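Local coordinates for protein 2-dehydro-3-deoxy-D-arabinonate dehydratase (Sulfolobus solfataricus, PDB 2Q18) that dehydrates 2-dehydro-3-deoxy-D-arabinonate to 2,5-dioxopentanoate in a pentose oxidation pathway, as a homotetrameric, metal-dependent lyase of the FAH family, at residues M1-V6 and P192-S197; E143-V148 and I251-T256; Y159-D164 and I274-I279. All coordinates share one frame; numbering follows the deposited sequence.

Overall arrangement
The three contacts share a run of neighbouring strands, 2-8, 188-195, 156-167, 140-150 and 250-253; contact 3 packs strand 156-167 of that run against strand 271-276 of a second sheet. In contact 1 the N-terminal strand pairs with strand 188-195, which also pairs with strand 156-167: Val195 O is 2.8 Å from Tyr159 N and Val193 O is 2.7 Å from Thr160 OG1, both in contact 3. Strand 156-167 in turn pairs with strand 140-150 of contact 2, with Ala147 N 2.9 Å from Thr160 O. Contacts 2 and 3, about 8 Å apart between centres, together carry the magnesium ligands Glu143, Glu145 and Asp164; contact 1, about 16 Å from contact 2 between centres, is away from the known sites.

Contact 1: residues M1-V6 and P192-S197; sequences MKLFRV and PVIVTS
An antiparallel ladder joins the start of the chain, Met1 to Phe4, to Val193-Thr196 on strand 188-195. Its centre is the hydrogen-bonded pair Leu3 and Ile194: Leu3 N gives an almost straight bond to Ile194 O (2.8 Å, 177° at the hydrogen), and Ile194 N returns one to Leu3 O at 2.9 Å. The next rung outward is Thr196 N to Met1 O, 3.0 Å. Between the two rungs Lys2 and Val195 form a non-hydrogen-bonded pair, and the Lys2 chain runs beside Val195, with CG 3.6 Å from Val195 CG1, before its ammonium goes on to Asn278 O. At the terminus Met1 N bonds to Thr196 OG1 (3.0 Å) and also reaches Glu199, while Thr196 OG1 has a further partner in Asp198. Met1 CG stands anti to the backbone N (chi1 162°) and the chain bends at its sulfur, which brings CE to 3.7 Å from Thr196 CG2. At the other end the strands part where the chain turns at Pro192, which follows a cis peptide bond; a water spans the gap, accepting from Arg5 N (2.9 Å) and lying 2.8 Å from Pro192 O. Met1, Leu3, Ile194 and Thr196 lie under helix 30-40. On the other face, helix 53-59 meets Phe4 and Val193, and the Phe4 ring touches Tyr53 and Tyr15. Here, then, an antiparallel beta ladder attaches the N-terminal strands, through 2-8, to the core of the FAH fold.

Contact 2: residues E143-V148 and I251-T256; sequences EPELAV and ILTTGT
Glu145 OE2 is gripped by two donors from opposite faces of its carboxylate plane. Thr253 OG1 comes in on the anti side at 2.5 Å, 29° out of the plane; Gly255 N stands well above the plane, 3.0 Å away. With CG anti to its carbonyl carbon and the chain extended beyond, Glu145 reaches across to Thr253 and Gly255, and these bonds help hold the carboxylate of a magnesium ligand in place. Leu146 O is also held twice, by Thr254 N nearly in line with the carbonyl and by Thr254 OG1 (2.6 Å) from a tilted direction. A water accepts from Leu146 N and donates to Thr254 OG1 and Gly255 O, filling in where regular pairing stops. Further on, Thr256 OG1 bonds to Pro144 O (2.8 Å), while its CG2 packs 3.7 Å from CB of Glu143, another magnesium ligand; Thr256 itself binds substrate. At the opposite end Val148 and Leu252 are a regular antiparallel hydrogen-bonded pair, with Val148 N to Leu252 O at 2.8 Å. Strand 140-150 thus lies between strands 250-253 and 156-167; helix 233-241 packs on Val148, Leu252 and Thr254, while Met162 of strand 156-167 packs against Ile251 and Thr253.

Contact 3: residues Y159-D164 and I274-I279; sequences YTIMDD and ITISNI
Two flat groups of strand 159-164 each carry an isoleucine methyl on one face. Ile274 CD1 sits over the Asp163 carboxylate, 3.8 Å from its CG, the two side chains crossing at about a right angle; Asp163 OD1 accepts a hydrogen bond from Glu143 N. Ile279 CD1 lies over the peptide between Thr160 and Ile161, 3.9 Å from Thr160 C, and also touches Tyr159 CB; the Tyr159 ring leads away and packs on Val148. Between these methyls Ile161 carries most of the contact. Its CG2, anti to the backbone N, presses on Ile274 CG2 at 3.5 Å, a tight fit for two methyls, while CG1 meets Ile276 CG1 (3.7 Å) and Ile279 CG2 (3.8 Å). Ile161 passes Ile274 and Ile276 with its side chain running the opposite way to theirs. No hydrogen bond crosses, and the strand axes stay 7.9 Å apart at 154°: this is face-to-face packing of two beta layers in the FAH fold, strand 156-167 in one and strand 271-276 in the other. Ile279 gets its place from a type II turn, closed by Ile279 N to Ile276 O (3.2 Å), that links strand 271-276 to strand 280-288. Pro144 and Leu146 of the adjoining strand 140-150 pack on Ile274 and Ile279 respectively. Just past Asp163, the magnesium ligand Asp164 forms salt bridges with Lys118 and with the substrate-binding Lys182.

Contact 1: residues M1-V6 and P192-S197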
ATOM      1  N   MET A   1     -19.725 -17.760 -17.453  1.00 35.35           N
ATOM      2  CA  MET A   1     -18.268 -17.622 -17.178  1.00 36.39           C
ATOM      3  C   MET A   1     -17.845 -18.614 -16.093  1.00 34.27           C
ATOM      4  O   MET A   1     -18.565 -18.825 -15.118  1.00 34.05           O
ATOM      5  CB  MET A   1     -17.956 -16.172 -16.777  1.00 36.81           C
ATOM      6  CG  MET A   1     -16.635 -15.930 -16.057  1.00 39.02           C
ATOM      7  SD  MET A   1     -16.260 -14.162 -15.941  1.00 41.63           S
ATOM      8  CE  MET A   1     -16.957 -13.764 -14.341  1.00 40.27           C
ATOM      9  N   LYS A   2     -16.688 -19.242 -16.284  1.00 32.90           N
ATOM     10  CA  LYS A   2     -16.116 -20.111 -15.262  1.00 32.28           C
ATOM     11  C   LYS A   2     -14.734 -19.591 -14.887  1.00 31.34           C
ATOM     12  O   LYS A   2     -13.816 -19.548 -15.707  1.00 30.91           O
ATOM     13  CB  LYS A   2     -16.077 -21.572 -15.723  1.00 31.97           C
ATOM     14  CG  LYS A   2     -17.449 -22.120 -16.086  1.00 33.07           C
ATOM     15  CD  LYS A   2     -17.420 -23.593 -16.440  1.00 33.31           C
ATOM     16  CE  LYS A   2     -18.824 -24.062 -16.810  1.00 37.76           C
ATOM     17  NZ  LYS A   2     -18.865 -25.510 -17.133  1.00 38.83           N
ATOM     18  N   LEU A   3     -14.610 -19.193 -13.629  1.00 29.48           N
ATOM     19  CA  LEU A   3     -13.451 -18.462 -13.155  1.00 28.73           C
ATOM     20  C   LEU A   3     -12.483 -19.377 -12.413  1.00 27.08           C
ATOM     21  O   LEU A   3     -12.888 -20.139 -11.537  1.00 25.48           O
ATOM     22  CB  LEU A   3     -13.939 -17.326 -12.252  1.00 29.49           C
ATOM     23  CG  LEU A   3     -12.976 -16.352 -11.590  1.00 34.09           C
ATOM     24  CD1 LEU A   3     -13.641 -14.983 -11.504  1.00 34.07           C
ATOM     25  CD2 LEU A   3     -12.624 -16.864 -10.202  1.00 38.26           C
ATOM     26  N   PHE A   4     -11.208 -19.297 -12.777  1.00 25.49           N
ATOM     27  CA  PHE A   4     -10.160 -20.004 -12.051  1.00 24.77           C
ATOM     28  C   PHE A   4      -8.971 -19.093 -11.769  1.00 24.39           C
ATOM     29  O   PHE A   4      -8.889 -17.983 -12.297  1.00 23.49           O
ATOM     30  CB  PHE A   4      -9.745 -21.313 -12.758  1.00 24.84           C
ATOM     31  CG  PHE A   4      -9.135 -21.131 -14.133  1.00 23.36           C
ATOM     32  CD1 PHE A   4      -9.941 -20.929 -15.252  1.00 24.41           C
ATOM     33  CD2 PHE A   4      -7.755 -21.221 -14.310  1.00 23.27           C
ATOM     34  CE1 PHE A   4      -9.383 -20.783 -16.526  1.00 25.11           C
ATOM     35  CE2 PHE A   4      -7.184 -21.084 -15.579  1.00 25.62           C
ATOM     36  CZ  PHE A   4      -8.000 -20.863 -16.688  1.00 24.88           C
ATOM     37  N   ARG A   5      -8.065 -19.558 -10.915  1.00 23.43           N
ATOM     38  CA  ARG A   5      -6.907 -18.767 -10.528  1.00 23.09           C
ATOM     39  C   ARG A   5      -5.681 -19.660 -10.429  1.00 23.35           C
ATOM     40  O   ARG A   5      -5.766 -20.813  -9.982  1.00 22.54           O
ATOM     41  CB  ARG A   5      -7.169 -18.041  -9.197  1.00 22.45           C
ATOM     42  CG  ARG A   5      -6.121 -16.985  -8.811  1.00 22.40           C
ATOM     43  CD  ARG A   5      -6.536 -16.208  -7.556  1.00 22.38           C
ATOM     44  NE  ARG A   5      -6.678 -17.078  -6.388  1.00 21.76           N
ATOM     45  CZ  ARG A   5      -6.649 -16.663  -5.126  1.00 23.45           C
ATOM     46  NH1 ARG A   5      -6.484 -15.375  -4.843  1.00 22.86           N
ATOM     47  NH2 ARG A   5      -6.786 -17.539  -4.141  1.00 22.09           N
ATOM     48  N   VAL A   6      -4.549 -19.125 -10.871  1.00 23.21           N
ATOM     49  CA  VAL A   6      -3.267 -19.804 -10.745  1.00 23.44           C
ATOM     50  C   VAL A   6      -2.333 -18.979  -9.876  1.00 24.72           C
ATOM     51  O   VAL A   6      -2.489 -17.757  -9.761  1.00 24.07           O
ATOM     52  CB  VAL A   6      -2.592 -20.074 -12.133  1.00 24.07           C
ATOM     53  CG1 VAL A   6      -3.543 -20.820 -13.067  1.00 22.40           C
ATOM     54  CG2 VAL A   6      -2.103 -18.771 -12.785  1.00 23.45           C
ATOM     55  N   PRO A 192     -12.783 -26.605  -8.822  1.00 25.03           N
ATOM     56  CA  PRO A 192     -11.593 -25.876  -9.280  1.00 24.88           C
ATOM     57  C   PRO A 192     -11.931 -24.512  -9.881  1.00 24.59           C
ATOM     58  O   PRO A 192     -11.032 -23.703 -10.127  1.00 24.71           O
ATOM     59  CB  PRO A 192     -10.991 -26.799 -10.350  1.00 24.57           C
ATOM     60  CG  PRO A 192     -12.113 -27.657 -10.811  1.00 26.16           C
ATOM     61  CD  PRO A 192     -13.142 -27.722  -9.719  1.00 25.19           C
ATOM     62  N   VAL A 193     -13.219 -24.277 -10.112  1.00 24.83           N
ATOM     63  CA  VAL A 193     -13.712 -23.027 -10.675  1.00 24.81           C
ATOM     64  C   VAL A 193     -14.874 -22.479  -9.854  1.00 25.36           C
ATOM     65  O   VAL A 193     -15.502 -23.204  -9.074  1.00 25.54           O
ATOM     66  CB  VAL A 193     -14.197 -23.194 -12.147  1.00 25.22           C
ATOM     67  CG1 VAL A 193     -13.031 -23.503 -13.089  1.00 26.01           C
ATOM     68  CG2 VAL A 193     -15.292 -24.272 -12.253  1.00 24.69           C
ATOM     69  N   ILE A 194     -15.158 -21.195 -10.035  1.00 25.16           N
ATOM     70  CA  ILE A 194     -16.444 -20.644  -9.634  1.00 25.53           C
ATOM     71  C   ILE A 194     -17.209 -20.366 -10.914  1.00 25.85           C
ATOM     72  O   ILE A 194     -16.704 -19.688 -11.808  1.00 25.97           O
ATOM     73  CB  ILE A 194     -16.297 -19.356  -8.803  1.00 26.14           C
ATOM     74  CG1 ILE A 194     -15.656 -19.676  -7.448  1.00 26.13           C
ATOM     75  CG2 ILE A 194     -17.664 -18.674  -8.607  1.00 24.21           C
ATOM     76  CD1 ILE A 194     -14.982 -18.493  -6.812  1.00 28.70           C
ATOM     77  N   VAL A 195     -18.415 -20.911 -11.015  1.00 26.36           N
ATOM     78  CA  VAL A 195     -19.234 -20.675 -12.194  1.00 27.33           C
ATOM     79  C   VAL A 195     -20.247 -19.582 -11.886  1.00 29.11           C
ATOM     80  O   VAL A 195     -20.838 -19.559 -10.805  1.00 29.17           O
ATOM     81  CB  VAL A 195     -19.925 -21.972 -12.723  1.00 27.67           C
ATOM     82  CG1 VAL A 195     -18.897 -23.099 -12.898  1.00 24.56           C
ATOM     83  CG2 VAL A 195     -21.069 -22.422 -11.811  1.00 26.24           C
ATOM     84  N   THR A 196     -20.432 -18.667 -12.832  1.00 30.47           N
ATOM     85  CA  THR A 196     -21.422 -17.612 -12.668  1.00 32.52           C
ATOM     86  C   THR A 196     -22.820 -18.221 -12.656  1.00 34.20           C
ATOM     87  O   THR A 196     -23.025 -19.333 -13.154  1.00 34.25           O
ATOM     88  CB  THR A 196     -21.299 -16.528 -13.754  1.00 32.22           C
ATOM     89  OG1 THR A 196     -21.339 -17.134 -15.052  1.00 31.82           O
ATOM     90  CG2 THR A 196     -19.989 -15.773 -13.592  1.00 31.26           C
ATOM     91  N   SER A 197     -23.765 -17.493 -12.070  1.00 35.66           N
ATOM     92  CA  SER A 197     -25.120 -17.985 -11.842  1.00 37.48           C
ATOM     93  C   SER A 197     -25.826 -18.459 -13.114  1.00 38.28           C
ATOM     94  O   SER A 197     -26.604 -19.416 -13.073  1.00 38.46           O
ATOM     95  CB  SER A 197     -25.946 -16.912 -11.130  1.00 37.79           C
ATOM     96  OG  SER A 197     -27.128 -17.464 -10.586  1.00 42.28           O
TER
HETATM   97  O   HOH W   1      -8.910 -21.963  -9.514  1.00 21.83           O

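Contact 2: residues E143-V148 and I251-T256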
ATOM      1  N   GLU A 143     -17.108 -34.143   3.098  1.00 28.73           N
ATOM      2  CA  GLU A 143     -18.521 -33.884   2.879  1.00 28.66           C
ATOM      3  C   GLU A 143     -18.675 -33.075   1.593  1.00 28.45           C
ATOM      4  O   GLU A 143     -18.375 -31.878   1.568  1.00 28.51           O
ATOM      5  CB  GLU A 143     -19.149 -33.199   4.098  1.00 28.15           C
ATOM      6  CG  GLU A 143     -18.979 -34.003   5.397  1.00 28.56           C
ATOM      7  CD  GLU A 143     -19.727 -33.425   6.597  1.00 30.70           C
ATOM      8  OE1 GLU A 143     -19.777 -34.113   7.640  1.00 30.93           O
ATOM      9  OE2 GLU A 143     -20.258 -32.292   6.510  1.00 32.14           O
ATOM     10  N   PRO A 144     -19.085 -33.752   0.502  1.00 28.44           N
ATOM     11  CA  PRO A 144     -19.231 -33.174  -0.833  1.00 28.30           C
ATOM     12  C   PRO A 144     -20.481 -32.314  -0.955  1.00 28.20           C
ATOM     13  O   PRO A 144     -21.594 -32.795  -0.723  1.00 27.88           O
ATOM     14  CB  PRO A 144     -19.349 -34.409  -1.730  1.00 28.31           C
ATOM     15  CG  PRO A 144     -19.980 -35.434  -0.856  1.00 27.25           C
ATOM     16  CD  PRO A 144     -19.424 -35.189   0.515  1.00 28.21           C
ATOM     17  N   GLU A 145     -20.296 -31.050  -1.329  1.00 27.76           N
ATOM     18  CA  GLU A 145     -21.388 -30.082  -1.271  1.00 27.69           C
ATOM     19  C   GLU A 145     -21.346 -29.078  -2.411  1.00 27.11           C
ATOM     20  O   GLU A 145     -20.278 -28.732  -2.914  1.00 27.38           O
ATOM     21  CB  GLU A 145     -21.366 -29.326   0.066  1.00 26.76           C
ATOM     22  CG  GLU A 145     -20.984 -30.179   1.274  1.00 26.93           C
ATOM     23  CD  GLU A 145     -21.338 -29.550   2.609  1.00 29.36           C
ATOM     24  OE1 GLU A 145     -21.371 -30.298   3.609  1.00 30.05           O
ATOM     25  OE2 GLU A 145     -21.587 -28.325   2.670  1.00 26.07           O
ATOM     26  N   LEU A 146     -22.527 -28.630  -2.820  1.00 27.03           N
ATOM     27  CA  LEU A 146     -22.648 -27.431  -3.631  1.00 26.45           C
ATOM     28  C   LEU A 146     -22.446 -26.236  -2.697  1.00 26.11           C
ATOM     29  O   LEU A 146     -22.997 -26.201  -1.596  1.00 26.27           O
ATOM     30  CB  LEU A 146     -24.029 -27.364  -4.296  1.00 26.29           C
ATOM     31  CG  LEU A 146     -24.289 -26.192  -5.250  1.00 27.88           C
ATOM     32  CD1 LEU A 146     -23.439 -26.329  -6.513  1.00 26.09           C
ATOM     33  CD2 LEU A 146     -25.766 -26.095  -5.608  1.00 26.88           C
ATOM     34  N   ALA A 147     -21.636 -25.277  -3.132  1.00 25.89           N
ATOM     35  CA  ALA A 147     -21.405 -24.064  -2.360  1.00 25.63           C
ATOM     36  C   ALA A 147     -21.695 -22.840  -3.219  1.00 25.67           C
ATOM     37  O   ALA A 147     -21.562 -22.892  -4.442  1.00 25.95           O
ATOM     38  CB  ALA A 147     -19.980 -24.027  -1.833  1.00 24.69           C
ATOM     39  N   VAL A 148     -22.105 -21.751  -2.572  1.00 25.38           N
ATOM     40  CA  VAL A 148     -22.374 -20.489  -3.268  1.00 25.28           C
ATOM     41  C   VAL A 148     -21.416 -19.386  -2.825  1.00 24.91           C
ATOM     42  O   VAL A 148     -21.064 -19.292  -1.646  1.00 23.31           O
ATOM     43  CB  VAL A 148     -23.844 -20.004  -3.080  1.00 25.51           C
ATOM     44  CG1 VAL A 148     -24.803 -20.875  -3.884  1.00 25.22           C
ATOM     45  CG2 VAL A 148     -24.241 -19.976  -1.606  1.00 25.71           C
ATOM     46  N   ILE A 251     -18.219 -17.519   1.141  1.00 23.09           N
ATOM     47  CA  ILE A 251     -18.741 -18.781   0.632  1.00 23.47           C
ATOM     48  C   ILE A 251     -19.635 -19.457   1.662  1.00 23.04           C
ATOM     49  O   ILE A 251     -19.272 -19.581   2.833  1.00 23.11           O
ATOM     50  CB  ILE A 251     -17.615 -19.739   0.153  1.00 23.61           C
ATOM     51  CG1 ILE A 251     -16.905 -19.146  -1.068  1.00 22.48           C
ATOM     52  CG2 ILE A 251     -18.190 -21.121  -0.191  1.00 21.88           C
ATOM     53  CD1 ILE A 251     -15.677 -19.937  -1.530  1.00 23.89           C
ATOM     54  N   LEU A 252     -20.815 -19.871   1.212  1.00 23.38           N
ATOM     55  CA  LEU A 252     -21.702 -20.698   2.015  1.00 24.53           C
ATOM     56  C   LEU A 252     -21.834 -22.068   1.366  1.00 24.70           C
ATOM     57  O   LEU A 252     -22.258 -22.182   0.215  1.00 24.08           O
ATOM     58  CB  LEU A 252     -23.086 -20.049   2.165  1.00 24.52           C
ATOM     59  CG  LEU A 252     -24.197 -20.899   2.797  1.00 24.28           C
ATOM     60  CD1 LEU A 252     -23.934 -21.197   4.277  1.00 21.88           C
ATOM     61  CD2 LEU A 252     -25.548 -20.223   2.623  1.00 25.17           C
ATOM     62  N   THR A 253     -21.465 -23.100   2.112  1.00 26.38           N
ATOM     63  CA  THR A 253     -21.595 -24.468   1.632  1.00 28.08           C
ATOM     64  C   THR A 253     -22.894 -25.087   2.172  1.00 29.03           C
ATOM     65  O   THR A 253     -23.233 -24.927   3.346  1.00 29.78           O
ATOM     66  CB  THR A 253     -20.315 -25.311   1.907  1.00 27.82           C
ATOM     67  OG1 THR A 253     -20.435 -26.593   1.280  1.00 29.00           O
ATOM     68  CG2 THR A 253     -20.038 -25.475   3.402  1.00 27.50           C
ATOM     69  N   THR A 254     -23.628 -25.769   1.298  1.00 30.05           N
ATOM     70  CA  THR A 254     -25.060 -26.004   1.520  1.00 30.26           C
ATOM     71  C   THR A 254     -25.474 -27.363   2.112  1.00 30.86           C
ATOM     72  O   THR A 254     -26.642 -27.757   2.009  1.00 30.87           O
ATOM     73  CB  THR A 254     -25.862 -25.723   0.234  1.00 30.53           C
ATOM     74  OG1 THR A 254     -25.464 -26.639  -0.790  1.00 31.95           O
ATOM     75  CG2 THR A 254     -25.617 -24.288  -0.249  1.00 30.00           C
ATOM     76  N   GLY A 255     -24.535 -28.058   2.752  1.00 30.49           N
ATOM     77  CA  GLY A 255     -24.811 -29.370   3.356  1.00 31.40           C
ATOM     78  C   GLY A 255     -24.512 -30.537   2.428  1.00 32.43           C
ATOM     79  O   GLY A 255     -24.270 -30.345   1.234  1.00 31.89           O
ATOM     80  N   THR A 256     -24.520 -31.752   2.975  1.00 33.33           N
ATOM     81  CA  THR A 256     -24.248 -32.953   2.174  1.00 34.12           C
ATOM     82  C   THR A 256     -25.278 -34.067   2.374  1.00 34.36           C
ATOM     83  O   THR A 256     -25.915 -34.159   3.425  1.00 33.81           O
ATOM     84  CB  THR A 256     -22.822 -33.518   2.429  1.00 33.97           C
ATOM     85  OG1 THR A 256     -22.483 -34.440   1.387  1.00 35.18           O
ATOM     86  CG2 THR A 256     -22.729 -34.231   3.780  1.00 33.43           C
TER
HETATM   87  O   HOH W   2     -24.995 -29.423  -1.038  1.00 30.55           O

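Contact 3: residues Y159-D164 and I274-I279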
ATOM      1  N   TYR A 159     -21.424 -20.407  -8.230  1.00 27.30           N
ATOM      2  CA  TYR A 159     -21.437 -21.726  -7.595  1.00 27.30           C
ATOM      3  C   TYR A 159     -20.084 -22.405  -7.724  1.00 26.60           C
ATOM      4  O   TYR A 159     -19.350 -22.174  -8.686  1.00 26.56           O
ATOM      5  CB  TYR A 159     -22.498 -22.633  -8.234  1.00 28.38           C
ATOM      6  CG  TYR A 159     -23.916 -22.130  -8.107  1.00 28.75           C
ATOM      7  CD1 TYR A 159     -24.744 -22.581  -7.080  1.00 28.33           C
ATOM      8  CD2 TYR A 159     -24.436 -21.204  -9.017  1.00 29.44           C
ATOM      9  CE1 TYR A 159     -26.054 -22.124  -6.958  1.00 29.42           C
ATOM     10  CE2 TYR A 159     -25.743 -20.735  -8.900  1.00 29.99           C
ATOM     11  CZ  TYR A 159     -26.543 -21.201  -7.866  1.00 29.64           C
ATOM     12  OH  TYR A 159     -27.835 -20.751  -7.739  1.00 31.53           O
ATOM     13  N   THR A 160     -19.773 -23.255  -6.754  1.00 25.39           N
ATOM     14  CA  THR A 160     -18.527 -24.006  -6.749  1.00 24.73           C
ATOM     15  C   THR A 160     -18.725 -25.329  -5.995  1.00 24.89           C
ATOM     16  O   THR A 160     -19.771 -25.551  -5.372  1.00 24.69           O
ATOM     17  CB  THR A 160     -17.356 -23.156  -6.154  1.00 24.21           C
ATOM     18  OG1 THR A 160     -16.095 -23.734  -6.513  1.00 23.65           O
ATOM     19  CG2 THR A 160     -17.458 -23.027  -4.630  1.00 22.46           C
ATOM     20  N   ILE A 161     -17.732 -26.207  -6.073  1.00 23.95           N
ATOM     21  CA  ILE A 161     -17.728 -27.444  -5.296  1.00 23.27           C
ATOM     22  C   ILE A 161     -16.969 -27.169  -4.009  1.00 22.89           C
ATOM     23  O   ILE A 161     -15.904 -26.567  -4.049  1.00 23.66           O
ATOM     24  CB  ILE A 161     -17.000 -28.585  -6.054  1.00 23.65           C
ATOM     25  CG1 ILE A 161     -17.585 -28.769  -7.458  1.00 23.80           C
ATOM     26  CG2 ILE A 161     -17.034 -29.888  -5.242  1.00 21.87           C
ATOM     27  CD1 ILE A 161     -16.685 -29.564  -8.405  1.00 24.51           C
ATOM     28  N   MET A 162     -17.501 -27.601  -2.871  1.00 22.92           N
ATOM     29  CA  MET A 162     -16.740 -27.508  -1.623  1.00 23.09           C
ATOM     30  C   MET A 162     -16.690 -28.848  -0.910  1.00 23.04           C
ATOM     31  O   MET A 162     -17.672 -29.589  -0.896  1.00 23.53           O
ATOM     32  CB  MET A 162     -17.292 -26.415  -0.683  1.00 22.22           C
ATOM     33  CG  MET A 162     -16.503 -26.238   0.647  1.00 23.10           C
ATOM     34  SD  MET A 162     -16.806 -24.665   1.539  1.00 21.99           S
ATOM     35  CE  MET A 162     -15.778 -23.569   0.562  1.00 24.07           C
ATOM     36  N   ASP A 163     -15.537 -29.140  -0.317  1.00 23.20           N
ATOM     37  CA  ASP A 163     -15.392 -30.273   0.581  1.00 24.08           C
ATOM     38  C   ASP A 163     -15.341 -29.735   2.004  1.00 23.75           C
ATOM     39  O   ASP A 163     -14.367 -29.092   2.396  1.00 24.30           O
ATOM     40  CB  ASP A 163     -14.109 -31.047   0.246  1.00 23.20           C
ATOM     41  CG  ASP A 163     -13.952 -32.335   1.053  1.00 26.87           C
ATOM     42  OD1 ASP A 163     -14.750 -32.589   1.982  1.00 26.18           O
ATOM     43  OD2 ASP A 163     -13.006 -33.099   0.750  1.00 26.20           O
ATOM     44  N   ASP A 164     -16.398 -29.996   2.768  1.00 23.96           N
ATOM     45  CA  ASP A 164     -16.427 -29.673   4.190  1.00 24.35           C
ATOM     46  C   ASP A 164     -15.806 -30.845   4.951  1.00 25.12           C
ATOM     47  O   ASP A 164     -16.509 -31.762   5.379  1.00 26.07           O
ATOM     48  CB  ASP A 164     -17.874 -29.388   4.646  1.00 23.43           C
ATOM     49  CG  ASP A 164     -17.999 -29.129   6.151  1.00 24.73           C
ATOM     50  OD1 ASP A 164     -16.980 -29.127   6.875  1.00 24.93           O
ATOM     51  OD2 ASP A 164     -19.141 -28.934   6.621  1.00 27.07           O
ATOM     52  N   ILE A 274     -14.451 -34.971  -6.064  1.00 27.22           N
ATOM     53  CA  ILE A 274     -15.853 -34.575  -5.987  1.00 26.61           C
ATOM     54  C   ILE A 274     -16.266 -33.916  -7.289  1.00 27.63           C
ATOM     55  O   ILE A 274     -15.674 -32.917  -7.708  1.00 27.37           O
ATOM     56  CB  ILE A 274     -16.145 -33.631  -4.785  1.00 26.47           C
ATOM     57  CG1 ILE A 274     -15.722 -34.292  -3.470  1.00 25.22           C
ATOM     58  CG2 ILE A 274     -17.632 -33.255  -4.747  1.00 24.66           C
ATOM     59  CD1 ILE A 274     -15.480 -33.327  -2.321  1.00 24.02           C
ATOM     60  N   THR A 275     -17.281 -34.493  -7.923  1.00 27.31           N
ATOM     61  CA  THR A 275     -17.782 -34.001  -9.189  1.00 28.38           C
ATOM     62  C   THR A 275     -19.166 -33.399  -8.994  1.00 28.55           C
ATOM     63  O   THR A 275     -20.007 -33.973  -8.299  1.00 28.19           O
ATOM     64  CB  THR A 275     -17.844 -35.140 -10.239  1.00 28.78           C
ATOM     65  OG1 THR A 275     -16.570 -35.787 -10.310  1.00 31.28           O
ATOM     66  CG2 THR A 275     -18.209 -34.605 -11.622  1.00 28.34           C
ATOM     67  N   ILE A 276     -19.382 -32.225  -9.584  1.00 29.04           N
ATOM     68  CA  ILE A 276     -20.712 -31.624  -9.646  1.00 29.45           C
ATOM     69  C   ILE A 276     -20.995 -31.209 -11.081  1.00 30.24           C
ATOM     70  O   ILE A 276     -20.136 -30.623 -11.743  1.00 30.77           O
ATOM     71  CB  ILE A 276     -20.874 -30.414  -8.677  1.00 29.26           C
ATOM     72  CG1 ILE A 276     -20.669 -30.859  -7.222  1.00 28.50           C
ATOM     73  CG2 ILE A 276     -22.255 -29.758  -8.858  1.00 29.64           C
ATOM     74  CD1 ILE A 276     -20.968 -29.792  -6.169  1.00 28.91           C
ATOM     75  N   SER A 277     -22.198 -31.533 -11.556  1.00 31.34           N
ATOM     76  CA  SER A 277     -22.649 -31.164 -12.898  1.00 32.66           C
ATOM     77  C   SER A 277     -22.441 -29.677 -13.172  1.00 33.40           C
ATOM     78  O   SER A 277     -22.773 -28.830 -12.332  1.00 34.08           O
ATOM     79  CB  SER A 277     -24.135 -31.497 -13.079  1.00 32.66           C
ATOM     80  OG  SER A 277     -24.422 -32.831 -12.703  1.00 35.25           O
ATOM     81  N   ASN A 278     -21.885 -29.378 -14.347  1.00 33.51           N
ATOM     82  CA  ASN A 278     -21.701 -28.004 -14.841  1.00 33.82           C
ATOM     83  C   ASN A 278     -20.578 -27.203 -14.169  1.00 33.10           C
ATOM     84  O   ASN A 278     -20.288 -26.077 -14.581  1.00 33.19           O
ATOM     85  CB  ASN A 278     -23.025 -27.224 -14.821  1.00 34.67           C
ATOM     86  CG  ASN A 278     -24.097 -27.873 -15.683  1.00 37.69           C
ATOM     87  OD1 ASN A 278     -23.899 -28.104 -16.876  1.00 41.37           O
ATOM     88  ND2 ASN A 278     -25.243 -28.161 -15.080  1.00 41.77           N
ATOM     89  N   ILE A 279     -19.948 -27.782 -13.150  1.00 31.13           N
ATOM     90  CA  ILE A 279     -18.846 -27.114 -12.458  1.00 30.28           C
ATOM     91  C   ILE A 279     -17.516 -27.810 -12.762  1.00 29.72           C
ATOM     92  O   ILE A 279     -16.591 -27.189 -13.295  1.00 29.70           O
ATOM     93  CB  ILE A 279     -19.092 -27.000 -10.922  1.00 29.51           C
ATOM     94  CG1 ILE A 279     -20.437 -26.308 -10.646  1.00 29.67           C
ATOM     95  CG2 ILE A 279     -17.934 -26.248 -10.251  1.00 28.82           C
ATOM     96  CD1 ILE A 279     -20.851 -26.244  -9.176  1.00 29.15           C
TER